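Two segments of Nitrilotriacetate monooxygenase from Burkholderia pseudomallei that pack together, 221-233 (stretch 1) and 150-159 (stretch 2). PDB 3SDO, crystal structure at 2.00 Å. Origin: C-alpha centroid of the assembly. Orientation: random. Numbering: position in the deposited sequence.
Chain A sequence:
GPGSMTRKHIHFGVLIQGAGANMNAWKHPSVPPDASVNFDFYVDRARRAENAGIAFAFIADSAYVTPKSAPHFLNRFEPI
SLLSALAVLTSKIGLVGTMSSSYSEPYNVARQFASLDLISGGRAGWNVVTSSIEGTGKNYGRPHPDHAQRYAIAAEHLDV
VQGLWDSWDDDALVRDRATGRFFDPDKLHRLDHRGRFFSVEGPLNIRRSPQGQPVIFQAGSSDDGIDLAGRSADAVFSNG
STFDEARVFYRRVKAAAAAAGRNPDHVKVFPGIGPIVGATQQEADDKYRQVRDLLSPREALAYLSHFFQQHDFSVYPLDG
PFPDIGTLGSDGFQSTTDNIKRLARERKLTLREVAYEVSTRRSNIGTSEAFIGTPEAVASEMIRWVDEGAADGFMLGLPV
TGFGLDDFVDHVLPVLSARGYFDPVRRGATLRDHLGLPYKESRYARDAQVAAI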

ATOM      1  N   SER A 221      19.951  -9.512  12.157  1.00 30.56           N
ATOM      2  CA  SER A 221      20.593 -10.725  12.629  1.00 31.09           C
ATOM      3  C   SER A 221      22.098 -10.545  12.815  1.00 31.08           C
ATOM      4  O   SER A 221      22.730 -11.266  13.585  1.00 32.42           O
ATOM      5  CB  SER A 221      20.339 -11.833  11.621  1.00 31.45           C
ATOM      6  OG  SER A 221      20.839 -11.454  10.357  1.00 32.71           O
ATOM      7  N   SER A 222      22.671  -9.604  12.074  1.00 30.46           N
ATOM      8  CA  SER A 222      24.045  -9.159  12.291  1.00 29.40           C
ATOM      9  C   SER A 222      24.179  -8.442  13.626  1.00 29.05           C
ATOM     10  O   SER A 222      23.179  -8.141  14.300  1.00 27.21           O
ATOM     11  CB  SER A 222      24.463  -8.193  11.171  1.00 29.57           C
ATOM     12  OG  SER A 222      23.817  -6.929  11.298  1.00 26.76           O
ATOM     13  N   ASP A 223      25.424  -8.146  13.985  1.00 28.68           N
ATOM     14  CA  ASP A 223      25.713  -7.422  15.205  1.00 29.11           C
ATOM     15  C   ASP A 223      24.984  -6.077  15.162  1.00 28.74           C
ATOM     16  O   ASP A 223      24.276  -5.738  16.111  1.00 28.99           O
ATOM     17  CB  ASP A 223      27.226  -7.224  15.393  1.00 29.88           C
ATOM     18  CG  ASP A 223      27.952  -8.519  15.768  1.00 30.11           C
ATOM     19  OD1 ASP A 223      27.304  -9.592  15.872  1.00 28.72           O
ATOM     20  OD2 ASP A 223      29.184  -8.461  15.957  1.00 29.56           O
ATOM     21  N   ASP A 224      25.136  -5.329  14.066  1.00 28.02           N
ATOM     22  CA  ASP A 224      24.468  -4.028  13.937  1.00 28.28           C
ATOM     23  C   ASP A 224      22.937  -4.191  13.913  1.00 26.65           C
ATOM     24  O   ASP A 224      22.208  -3.365  14.466  1.00 26.03           O
ATOM     25  CB  ASP A 224      24.894  -3.304  12.660  1.00 28.90           C
ATOM     26  CG  ASP A 224      26.330  -2.797  12.709  1.00 33.49           C
ATOM     27  OD1 ASP A 224      26.957  -2.799  13.779  1.00 36.98           O
ATOM     28  OD2 ASP A 224      26.837  -2.405  11.642  1.00 40.15           O
ATOM     29  N   GLY A 225      22.463  -5.234  13.229  1.00 25.43           N
ATOM     30  CA  GLY A 225      21.027  -5.529  13.168  1.00 24.91           C
ATOM     31  C   GLY A 225      20.412  -5.712  14.550  1.00 24.23           C
ATOM     32  O   GLY A 225      19.369  -5.141  14.861  1.00 24.12           O
ATOM     33  N   ILE A 226      21.068  -6.496  15.389  1.00 23.91           N
ATOM     34  CA  ILE A 226      20.581  -6.766  16.746  1.00 23.87           C
ATOM     35  C   ILE A 226      20.568  -5.487  17.575  1.00 24.13           C
ATOM     36  O   ILE A 226      19.628  -5.212  18.314  1.00 21.88           O
ATOM     37  CB  ILE A 226      21.416  -7.870  17.418  1.00 24.34           C
ATOM     38  CG1 ILE A 226      21.088  -9.204  16.761  1.00 25.62           C
ATOM     39  CG2 ILE A 226      21.134  -7.964  18.931  1.00 24.17           C
ATOM     40  CD1 ILE A 226      22.033 -10.345  17.134  1.00 25.54           C
ATOM     41  N   ASP A 227      21.614  -4.689  17.429  1.00 25.51           N
ATOM     42  CA  ASP A 227      21.697  -3.443  18.145  1.00 26.48           C
ATOM     43  C   ASP A 227      20.599  -2.450  17.725  1.00 26.08           C
ATOM     44  O   ASP A 227      19.991  -1.777  18.564  1.00 24.87           O
ATOM     45  CB  ASP A 227      23.066  -2.813  17.930  1.00 28.08           C
ATOM     46  CG  ASP A 227      23.378  -1.774  18.971  1.00 31.87           C
ATOM     47  OD1 ASP A 227      23.310  -2.112  20.181  1.00 35.02           O
ATOM     48  OD2 ASP A 227      23.671  -0.629  18.578  1.00 37.72           O
ATOM     49  N   LEU A 228      20.355  -2.337  16.427  1.00 25.34           N
ATOM     50  CA  LEU A 228      19.260  -1.492  15.977  1.00 25.14           C
ATOM     51  C   LEU A 228      17.951  -2.000  16.570  1.00 23.89           C
ATOM     52  O   LEU A 228      17.150  -1.203  17.030  1.00 23.29           O
ATOM     53  CB  LEU A 228      19.180  -1.441  14.447  1.00 25.22           C
ATOM     54  CG  LEU A 228      18.102  -0.536  13.857  1.00 26.13           C
ATOM     55  CD1 LEU A 228      18.223   0.879  14.336  1.00 24.53           C
ATOM     56  CD2 LEU A 228      18.148  -0.618  12.316  1.00 28.34           C
ATOM     57  N   ALA A 229      17.742  -3.315  16.578  1.00 24.02           N
ATOM     58  CA  ALA A 229      16.488  -3.885  17.123  1.00 23.92           C
ATOM     59  C   ALA A 229      16.305  -3.520  18.594  1.00 24.42           C
ATOM     60  O   ALA A 229      15.222  -3.109  19.017  1.00 23.61           O
ATOM     61  CB  ALA A 229      16.445  -5.409  16.934  1.00 23.99           C
ATOM     62  N   GLY A 230      17.373  -3.683  19.373  1.00 25.34           N
ATOM     63  CA  GLY A 230      17.376  -3.318  20.799  1.00 26.18           C
ATOM     64  C   GLY A 230      17.080  -1.849  21.061  1.00 26.30           C
ATOM     65  O   GLY A 230      16.369  -1.518  22.019  1.00 26.13           O
ATOM     66  N   ARG A 231      17.590  -0.971  20.196  1.00 26.50           N
ATOM     67  CA  ARG A 231      17.377   0.466  20.343  1.00 27.22           C
ATOM     68  C   ARG A 231      16.024   0.944  19.841  1.00 26.11           C
ATOM     69  O   ARG A 231      15.572   2.014  20.258  1.00 25.05           O
ATOM     70  CB  ARG A 231      18.440   1.242  19.580  1.00 28.66           C
ATOM     71  CG  ARG A 231      19.806   1.213  20.261  1.00 33.29           C
ATOM     72  CD  ARG A 231      20.921   1.491  19.279  1.00 38.16           C
ATOM     73  NE  ARG A 231      20.614   2.623  18.410  1.00 41.04           N
ATOM     74  CZ  ARG A 231      20.928   2.697  17.110  1.00 44.52           C
ATOM     75  NH1 ARG A 231      21.563   1.702  16.478  1.00 45.41           N
ATOM     76  NH2 ARG A 231      20.603   3.785  16.424  1.00 45.96           N
ATOM     77  N   SER A 232      15.389   0.191  18.931  1.00 23.82           N
ATOM     78  CA  SER A 232      14.217   0.750  18.210  1.00 23.22           C
ATOM     79  C   SER A 232      13.066  -0.204  17.848  1.00 22.01           C
ATOM     80  O   SER A 232      12.017   0.265  17.427  1.00 22.16           O
ATOM     81  CB  SER A 232      14.678   1.489  16.938  1.00 22.96           C
ATOM     82  OG  SER A 232      15.155   0.568  15.941  1.00 22.67           O
ATOM     83  N   ALA A 233      13.215  -1.511  18.027  1.00 20.74           N
ATOM     84  CA  ALA A 233      12.111  -2.424  17.667  1.00 20.30           C
ATOM     85  C   ALA A 233      11.151  -2.678  18.831  1.00 19.56           C
ATOM     86  O   ALA A 233      11.577  -2.734  19.986  1.00 20.16           O
ATOM     87  CB  ALA A 233      12.670  -3.730  17.159  1.00 19.69           C
TER
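Stretch 2 (150-159) RYAIAAEHLD

Stretch 2 is helical throughout, from Arg 150 to Asp 159, and it runs alongside the helix of stretch 1 that begins at Asp 223. The two helices point the same way: their N-to-C directions differ by only 12°, and their axes come within 10.6 Å of each other. The register is set by two pairs one helical turn apart, with Asp 224 CA 7.0 Å from Tyr 151 CA and Leu 228 CA 7.1 Å from Ala 155 CA. Residues spaced by three or four positions on each helix form the contact, which buries 379 Å² in total.

At the start of stretch 1, Ser 221 makes no direct contact, but its backbone N donates to water 1 (Ser 221 N to water O, 3.1 Å), and the same water is hydrogen-bonded to Tyr 151 OH at 2.6 Å, linking the two segments. Ser 222 follows at the N-cap position. Its OG accepts from Gly 225 N at 2.9 Å, satisfying an amide that, in the first turn of the helix, has no backbone carbonyl to donate to, and it also lies 2.8 Å from Tyr 151 OH. The tyrosine side chain, with chi1 in the m rotamer, thus brings its hydroxyl to the beginning of the neighbouring helix, where Arg 150 NH2 also makes a weak hydrogen bond to Tyr 151 OH at 3.3 Å.

Asp 224 meets the same ring through its aliphatic part. Its CB sits over one face, 3.6 Å from the ring centroid and 16° off the ring normal, a CH-pi contact whose closest atoms are Asp 224 CB and Tyr 151 CD2 at 3.5 Å. Next to it, the backbone of Gly 225 comes close to the ring, with Gly 225 N 3.6 Å from Tyr 151 CE1.

One turn on, Leu 228 forms the apolar centre of the contact. Its CD2 lies near the edge of the tyrosine ring, 4.3 Å from Tyr 151 CD1, and 4.1 Å from Ala 154 CB, while Leu 228 CD1 is 4.0 Å from Ala 155 CB. Leu 228 thus packs against both Ala 154 and Ala 155.

Arg 231 extends along the exposed margin, placing NH2 3.7 Å from Ala 155 CB. Finally, Ser 232 points its CA-to-CB bond toward stretch 2; its OG donates to Leu 228 O at 2.9 Å and lies 3.4 Å from Leu 158 CD2.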

ATOM      1  N   ARG A 150      23.952   1.148   5.624  1.00 37.47           N
ATOM      2  CA  ARG A 150      22.542   0.740   5.599  1.00 36.51           C
ATOM      3  C   ARG A 150      21.874   0.822   6.980  1.00 34.96           C
ATOM      4  O   ARG A 150      20.690   1.140   7.058  1.00 33.73           O
ATOM      5  CB  ARG A 150      22.339  -0.639   4.949  1.00 36.83           C
ATOM      6  CG  ARG A 150      22.785  -1.855   5.760  1.00 39.95           C
ATOM      7  CD  ARG A 150      22.714  -3.164   4.918  1.00 43.49           C
ATOM      8  NE  ARG A 150      23.121  -4.356   5.681  1.00 46.27           N
ATOM      9  CZ  ARG A 150      24.383  -4.739   5.912  1.00 50.27           C
ATOM     10  NH1 ARG A 150      25.418  -4.041   5.449  1.00 51.47           N
ATOM     11  NH2 ARG A 150      24.620  -5.837   6.629  1.00 52.25           N
ATOM     12  N   TYR A 151      22.629   0.598   8.058  1.00 34.13           N
ATOM     13  CA  TYR A 151      22.072   0.721   9.410  1.00 33.99           C
ATOM     14  C   TYR A 151      21.923   2.166   9.878  1.00 33.19           C
ATOM     15  O   TYR A 151      20.917   2.520  10.488  1.00 32.21           O
ATOM     16  CB  TYR A 151      22.869  -0.110  10.417  1.00 34.84           C
ATOM     17  CG  TYR A 151      22.768  -1.586  10.115  1.00 36.50           C
ATOM     18  CD1 TYR A 151      21.620  -2.305  10.423  1.00 38.77           C
ATOM     19  CD2 TYR A 151      23.810  -2.253   9.479  1.00 40.49           C
ATOM     20  CE1 TYR A 151      21.527  -3.677  10.132  1.00 40.58           C
ATOM     21  CE2 TYR A 151      23.729  -3.608   9.182  1.00 42.31           C
ATOM     22  CZ  TYR A 151      22.588  -4.307   9.510  1.00 41.94           C
ATOM     23  OH  TYR A 151      22.534  -5.648   9.207  1.00 47.98           O
ATOM     24  N   ALA A 152      22.920   2.992   9.593  1.00 29.95           N
ATOM     25  CA  ALA A 152      22.853   4.421   9.914  1.00 29.91           C
ATOM     26  C   ALA A 152      21.657   5.060   9.183  1.00 28.60           C
ATOM     27  O   ALA A 152      20.887   5.817   9.786  1.00 28.36           O
ATOM     28  CB  ALA A 152      24.165   5.132   9.547  1.00 30.06           C
ATOM     29  N   ILE A 153      21.497   4.729   7.904  1.00 26.99           N
ATOM     30  CA  ILE A 153      20.371   5.220   7.102  1.00 26.30           C
ATOM     31  C   ILE A 153      19.039   4.814   7.725  1.00 25.25           C
ATOM     32  O   ILE A 153      18.146   5.640   7.877  1.00 25.07           O
ATOM     33  CB  ILE A 153      20.457   4.698   5.622  1.00 26.48           C
ATOM     34  CG1 ILE A 153      21.593   5.400   4.869  1.00 27.35           C
ATOM     35  CG2 ILE A 153      19.144   4.885   4.850  1.00 25.24           C
ATOM     36  CD1 ILE A 153      21.864   4.782   3.477  1.00 26.66           C
ATOM     37  N   ALA A 154      18.925   3.537   8.079  1.00 23.98           N
ATOM     38  CA  ALA A 154      17.710   2.979   8.654  1.00 23.27           C
ATOM     39  C   ALA A 154      17.373   3.601  10.019  1.00 22.49           C
ATOM     40  O   ALA A 154      16.214   3.866  10.325  1.00 21.36           O
ATOM     41  CB  ALA A 154      17.849   1.455   8.783  1.00 22.38           C
ATOM     42  N   ALA A 155      18.386   3.841  10.833  1.00 23.26           N
ATOM     43  CA  ALA A 155      18.161   4.437  12.149  1.00 22.94           C
ATOM     44  C   ALA A 155      17.629   5.857  12.011  1.00 22.91           C
ATOM     45  O   ALA A 155      16.673   6.219  12.693  1.00 21.78           O
ATOM     46  CB  ALA A 155      19.453   4.415  13.006  1.00 23.70           C
ATOM     47  N   GLU A 156      18.269   6.670  11.161  1.00 23.36           N
ATOM     48  CA  GLU A 156      17.830   8.052  10.957  1.00 24.10           C
ATOM     49  C   GLU A 156      16.430   8.116  10.316  1.00 23.50           C
ATOM     50  O   GLU A 156      15.597   8.925  10.710  1.00 24.13           O
ATOM     51  CB  GLU A 156      18.823   8.843  10.092  1.00 25.15           C
ATOM     52  CG  GLU A 156      18.523  10.337  10.089  1.00 26.90           C
ATOM     53  CD  GLU A 156      19.444  11.151   9.203  1.00 28.38           C
ATOM     54  OE1 GLU A 156      20.582  10.697   8.933  1.00 28.22           O
ATOM     55  OE2 GLU A 156      19.009  12.241   8.769  1.00 26.31           O
ATOM     56  N   HIS A 157      16.208   7.274   9.324  1.00 22.29           N
ATOM     57  CA  HIS A 157      14.920   7.167   8.625  1.00 22.30           C
ATOM     58  C   HIS A 157      13.785   6.876   9.621  1.00 21.62           C
ATOM     59  O   HIS A 157      12.727   7.522   9.599  1.00 21.14           O
ATOM     60  CB  HIS A 157      15.044   6.050   7.572  1.00 21.92           C
ATOM     61  CG  HIS A 157      13.858   5.887   6.677  1.00 21.46           C
ATOM     62  ND1 HIS A 157      12.685   5.302   7.101  1.00 22.94           N
ATOM     63  CD2 HIS A 157      13.688   6.163   5.357  1.00 19.55           C
ATOM     64  CE1 HIS A 157      11.837   5.238   6.084  1.00 22.92           C
ATOM     65  NE2 HIS A 157      12.417   5.769   5.020  1.00 18.29           N
ATOM     66  N   LEU A 158      14.011   5.888  10.483  1.00 21.10           N
ATOM     67  CA  LEU A 158      13.042   5.531  11.504  1.00 21.28           C
ATOM     68  C   LEU A 158      12.786   6.686  12.467  1.00 21.41           C
ATOM     69  O   LEU A 158      11.636   6.954  12.829  1.00 20.08           O
ATOM     70  CB  LEU A 158      13.533   4.305  12.273  1.00 21.44           C
ATOM     71  CG  LEU A 158      12.612   3.728  13.329  1.00 21.91           C
ATOM     72  CD1 LEU A 158      11.201   3.557  12.782  1.00 20.47           C
ATOM     73  CD2 LEU A 158      13.143   2.382  13.813  1.00 21.40           C
ATOM     74  N   ASP A 159      13.861   7.368  12.866  1.00 22.48           N
ATOM     75  CA  ASP A 159      13.765   8.507  13.789  1.00 23.66           C
ATOM     76  C   ASP A 159      12.902   9.602  13.168  1.00 22.78           C
ATOM     77  O   ASP A 159      12.107  10.227  13.866  1.00 22.21           O
ATOM     78  CB  ASP A 159      15.136   9.117  14.115  1.00 25.03           C
ATOM     79  CG  ASP A 159      15.959   8.269  15.063  1.00 30.63           C
ATOM     80  OD1 ASP A 159      15.414   7.308  15.632  1.00 34.06           O
ATOM     81  OD2 ASP A 159      17.180   8.561  15.222  1.00 34.04           O
TER
HETATM   82  O   HOH W   1      21.245  -7.807   9.958  1.00 27.55           O